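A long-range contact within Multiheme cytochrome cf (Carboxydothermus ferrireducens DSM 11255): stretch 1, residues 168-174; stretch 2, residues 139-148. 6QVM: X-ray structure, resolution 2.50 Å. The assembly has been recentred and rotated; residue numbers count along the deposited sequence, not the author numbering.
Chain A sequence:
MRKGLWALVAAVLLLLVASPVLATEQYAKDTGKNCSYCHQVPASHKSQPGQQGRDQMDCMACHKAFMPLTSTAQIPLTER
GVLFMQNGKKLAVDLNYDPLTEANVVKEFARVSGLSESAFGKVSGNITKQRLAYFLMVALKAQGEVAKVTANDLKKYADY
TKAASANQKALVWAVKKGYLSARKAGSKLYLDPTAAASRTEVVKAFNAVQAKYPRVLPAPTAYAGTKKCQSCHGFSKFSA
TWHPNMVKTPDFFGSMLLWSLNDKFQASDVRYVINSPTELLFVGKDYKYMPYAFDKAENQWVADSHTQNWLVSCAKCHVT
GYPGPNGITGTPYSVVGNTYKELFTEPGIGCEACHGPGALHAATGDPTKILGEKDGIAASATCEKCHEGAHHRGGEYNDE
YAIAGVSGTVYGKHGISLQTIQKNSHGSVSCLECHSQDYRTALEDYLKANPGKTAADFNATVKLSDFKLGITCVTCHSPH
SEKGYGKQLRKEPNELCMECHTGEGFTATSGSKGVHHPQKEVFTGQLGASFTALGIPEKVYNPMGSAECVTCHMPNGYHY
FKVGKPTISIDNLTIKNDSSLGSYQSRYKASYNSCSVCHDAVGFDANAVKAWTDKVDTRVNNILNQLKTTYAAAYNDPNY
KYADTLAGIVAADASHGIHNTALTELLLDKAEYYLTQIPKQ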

# COMPACT_ATOMS: atom_id res chain seq x y z
N GLN A 168 35.73 3.67 -39.59
CA GLN A 168 37.15 3.94 -39.81
C GLN A 168 37.73 4.85 -38.74
O GLN A 168 38.71 4.50 -38.06
CB GLN A 168 37.37 4.55 -41.20
CG GLN A 168 37.39 3.52 -42.32
CD GLN A 168 37.75 4.14 -43.66
OE1 GLN A 168 37.65 5.35 -43.84
NE2 GLN A 168 38.19 3.30 -44.60
N LYS A 169 37.15 6.04 -38.57
CA LYS A 169 37.67 6.97 -37.58
C LYS A 169 37.48 6.44 -36.17
O LYS A 169 38.32 6.68 -35.29
CB LYS A 169 37.00 8.33 -37.74
CG LYS A 169 36.38 8.56 -39.12
CD LYS A 169 36.14 10.03 -39.37
CE LYS A 169 37.43 10.75 -39.67
NZ LYS A 169 37.28 12.23 -39.59
N ALA A 170 36.39 5.72 -35.93
CA ALA A 170 36.13 5.18 -34.59
C ALA A 170 37.17 4.14 -34.21
O ALA A 170 37.63 4.11 -33.06
CB ALA A 170 34.73 4.58 -34.54
N LEU A 171 37.56 3.30 -35.16
CA LEU A 171 38.53 2.25 -34.86
C LEU A 171 39.89 2.83 -34.48
O LEU A 171 40.62 2.23 -33.69
CB LEU A 171 38.65 1.31 -36.05
CG LEU A 171 39.47 0.01 -35.93
CD1 LEU A 171 39.05 -0.78 -34.70
CD2 LEU A 171 39.28 -0.82 -37.19
N VAL A 172 40.24 3.99 -35.04
CA VAL A 172 41.51 4.62 -34.71
C VAL A 172 41.41 5.36 -33.38
O VAL A 172 42.34 5.33 -32.56
CB VAL A 172 41.96 5.54 -35.85
CG1 VAL A 172 43.29 6.18 -35.53
CG2 VAL A 172 42.02 4.77 -37.15
N TRP A 173 40.29 6.04 -33.15
CA TRP A 173 40.04 6.66 -31.84
C TRP A 173 40.14 5.63 -30.73
O TRP A 173 40.78 5.87 -29.69
CB TRP A 173 38.66 7.33 -31.83
CG TRP A 173 38.12 7.56 -30.45
CD1 TRP A 173 38.51 8.52 -29.56
CD2 TRP A 173 37.08 6.81 -29.80
NE1 TRP A 173 37.78 8.41 -28.40
CE2 TRP A 173 36.90 7.37 -28.52
CE3 TRP A 173 36.30 5.71 -30.17
CZ2 TRP A 173 35.96 6.88 -27.61
CZ3 TRP A 173 35.36 5.23 -29.27
CH2 TRP A 173 35.20 5.81 -28.01
N ALA A 174 39.54 4.46 -30.94
CA ALA A 174 39.54 3.42 -29.91
C ALA A 174 40.95 2.90 -29.63
O ALA A 174 41.23 2.45 -28.52
CB ALA A 174 38.62 2.28 -30.32
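Stretch 2 (139-148) ALKAQGEVAK

A short helical segment can pack against a longer helix mainly through apolar side chains, with no hydrogen bond between them, and the contact between residues 139-148 and 168-174 of this cytochrome illustrates how. Stretch 1 is helical throughout and belongs to a helix that extends beyond it in both directions; within it, W173 N hydrogen-bonds to K169 O at 3.0 Å and A174 N to A170 O at 2.9 Å. Stretch 2 changes conformation along its length. Its start belongs to the end of a preceding helix, which closes in a Schellman motif: K141 leaves helical geometry with phi/psi of 47/54, and the chain turns. A142 then takes the N-cap position of a new short helix, its carbonyl receiving a hydrogen bond from V146 N (V146 N to A142 O, 3.0 Å) and a weak one from E145 N. A147 N hydrogen-bonds to Q143 O at 3.2 Å. The backbones come nearest at A170 and V146, whose CA atoms lie 5.6 Å apart. The contacts run in reverse order: K169 meets V146 and A147, while W173, one turn further on, meets L140, A142, E145 and V146; the segment nevertheless crosses obliquely rather than lying antiparallel.

The side chains follow from this register. V146 uses both of its methyl groups. CG1 packs toward the start of stretch 1, 3.7 Å from K169 CB and 3.5 Å from A170 N, with A170 CB at 4.2 Å; CG2 lies 3.6 Å from W173 CD2. V146 thus touches residues one turn apart on the longer helix. W173, chi1 160° (t), has its CA-to-CB bond pointing toward stretch 2, and its indole packs there, with the largest area covered in the contact. A142 CB approaches its CZ2 at 3.8 Å, and L140 CD1 meets the ring edge, 4.1 Å from CH2. E145 joins this group through the aliphatic part of its side chain, its CG 4.1 Å from W173 NE1, while the end of the side chain leads away. A charged residue can therefore border an apolar contact without placing its carboxylate in it.

K169 lies at the margin, its CB against V146 and its NZ 3.7 Å from A147 O. No hydrogen bond joins the stretches; the backbone hydrogen bonds described above lie within each one, and side chains make most of the contact. L171 on stretch 1 and K141 on stretch 2 point away and make no contact. The whole contact buries 351 Å², counted over both sides.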

# COMPACT_ATOMS: atom_id res chain seq x y z
N ALA A 139 28.15 4.28 -27.35
CA ALA A 139 27.93 4.10 -25.92
C ALA A 139 28.70 5.14 -25.10
O ALA A 139 28.19 5.63 -24.09
CB ALA A 139 28.30 2.68 -25.49
N LEU A 140 29.92 5.46 -25.51
CA LEU A 140 30.66 6.51 -24.82
C LEU A 140 30.25 7.91 -25.28
O LEU A 140 30.84 8.89 -24.80
CB LEU A 140 32.17 6.33 -25.00
CG LEU A 140 32.80 5.13 -24.29
CD1 LEU A 140 34.29 5.34 -24.09
CD2 LEU A 140 32.10 4.89 -22.96
N LYS A 141 29.28 8.00 -26.18
CA LYS A 141 28.77 9.27 -26.70
C LYS A 141 29.92 10.20 -27.10
O LYS A 141 30.03 11.34 -26.65
CB LYS A 141 27.84 9.94 -25.68
CG LYS A 141 26.62 9.11 -25.32
CD LYS A 141 25.72 9.85 -24.36
CE LYS A 141 26.48 10.32 -23.13
NZ LYS A 141 25.56 10.62 -22.00
N ALA A 142 30.79 9.66 -27.95
CA ALA A 142 32.04 10.32 -28.32
C ALA A 142 32.10 10.60 -29.82
O ALA A 142 33.18 10.62 -30.40
CB ALA A 142 33.24 9.47 -27.89
N GLN A 143 30.94 10.84 -30.44
CA GLN A 143 30.92 11.10 -31.88
C GLN A 143 31.73 12.34 -32.25
O GLN A 143 32.26 12.43 -33.36
CB GLN A 143 29.48 11.24 -32.38
CG GLN A 143 28.71 9.94 -32.49
CD GLN A 143 27.93 9.61 -31.23
OE1 GLN A 143 28.26 10.08 -30.14
NE2 GLN A 143 26.88 8.80 -31.38
N GLY A 144 31.84 13.30 -31.33
CA GLY A 144 32.59 14.51 -31.57
C GLY A 144 34.07 14.36 -31.29
O GLY A 144 34.89 15.13 -31.80
N GLU A 145 34.42 13.37 -30.48
CA GLU A 145 35.83 13.04 -30.28
C GLU A 145 36.36 12.18 -31.42
O GLU A 145 37.57 12.18 -31.68
CB GLU A 145 36.01 12.32 -28.94
CG GLU A 145 37.38 12.50 -28.32
CD GLU A 145 37.64 13.94 -27.93
OE1 GLU A 145 36.67 14.67 -27.63
OE2 GLU A 145 38.82 14.36 -27.95
N VAL A 146 35.48 11.45 -32.10
CA VAL A 146 35.88 10.57 -33.19
C VAL A 146 36.06 11.36 -34.48
O VAL A 146 36.97 11.09 -35.26
CB VAL A 146 34.86 9.43 -33.34
CG1 VAL A 146 35.01 8.72 -34.68
CG2 VAL A 146 35.01 8.44 -32.20
N ALA A 147 35.20 12.35 -34.72
CA ALA A 147 35.36 13.20 -35.89
C ALA A 147 36.61 14.07 -35.83
O ALA A 147 36.96 14.70 -36.83
CB ALA A 147 34.12 14.08 -36.06
N LYS A 148 37.29 14.12 -34.68
CA LYS A 148 38.47 14.96 -34.51
C LYS A 148 39.74 14.33 -35.05
O LYS A 148 40.81 14.92 -34.90
CB LYS A 148 38.67 15.30 -33.03
CG LYS A 148 38.10 16.65 -32.63
CD LYS A 148 38.55 17.04 -31.23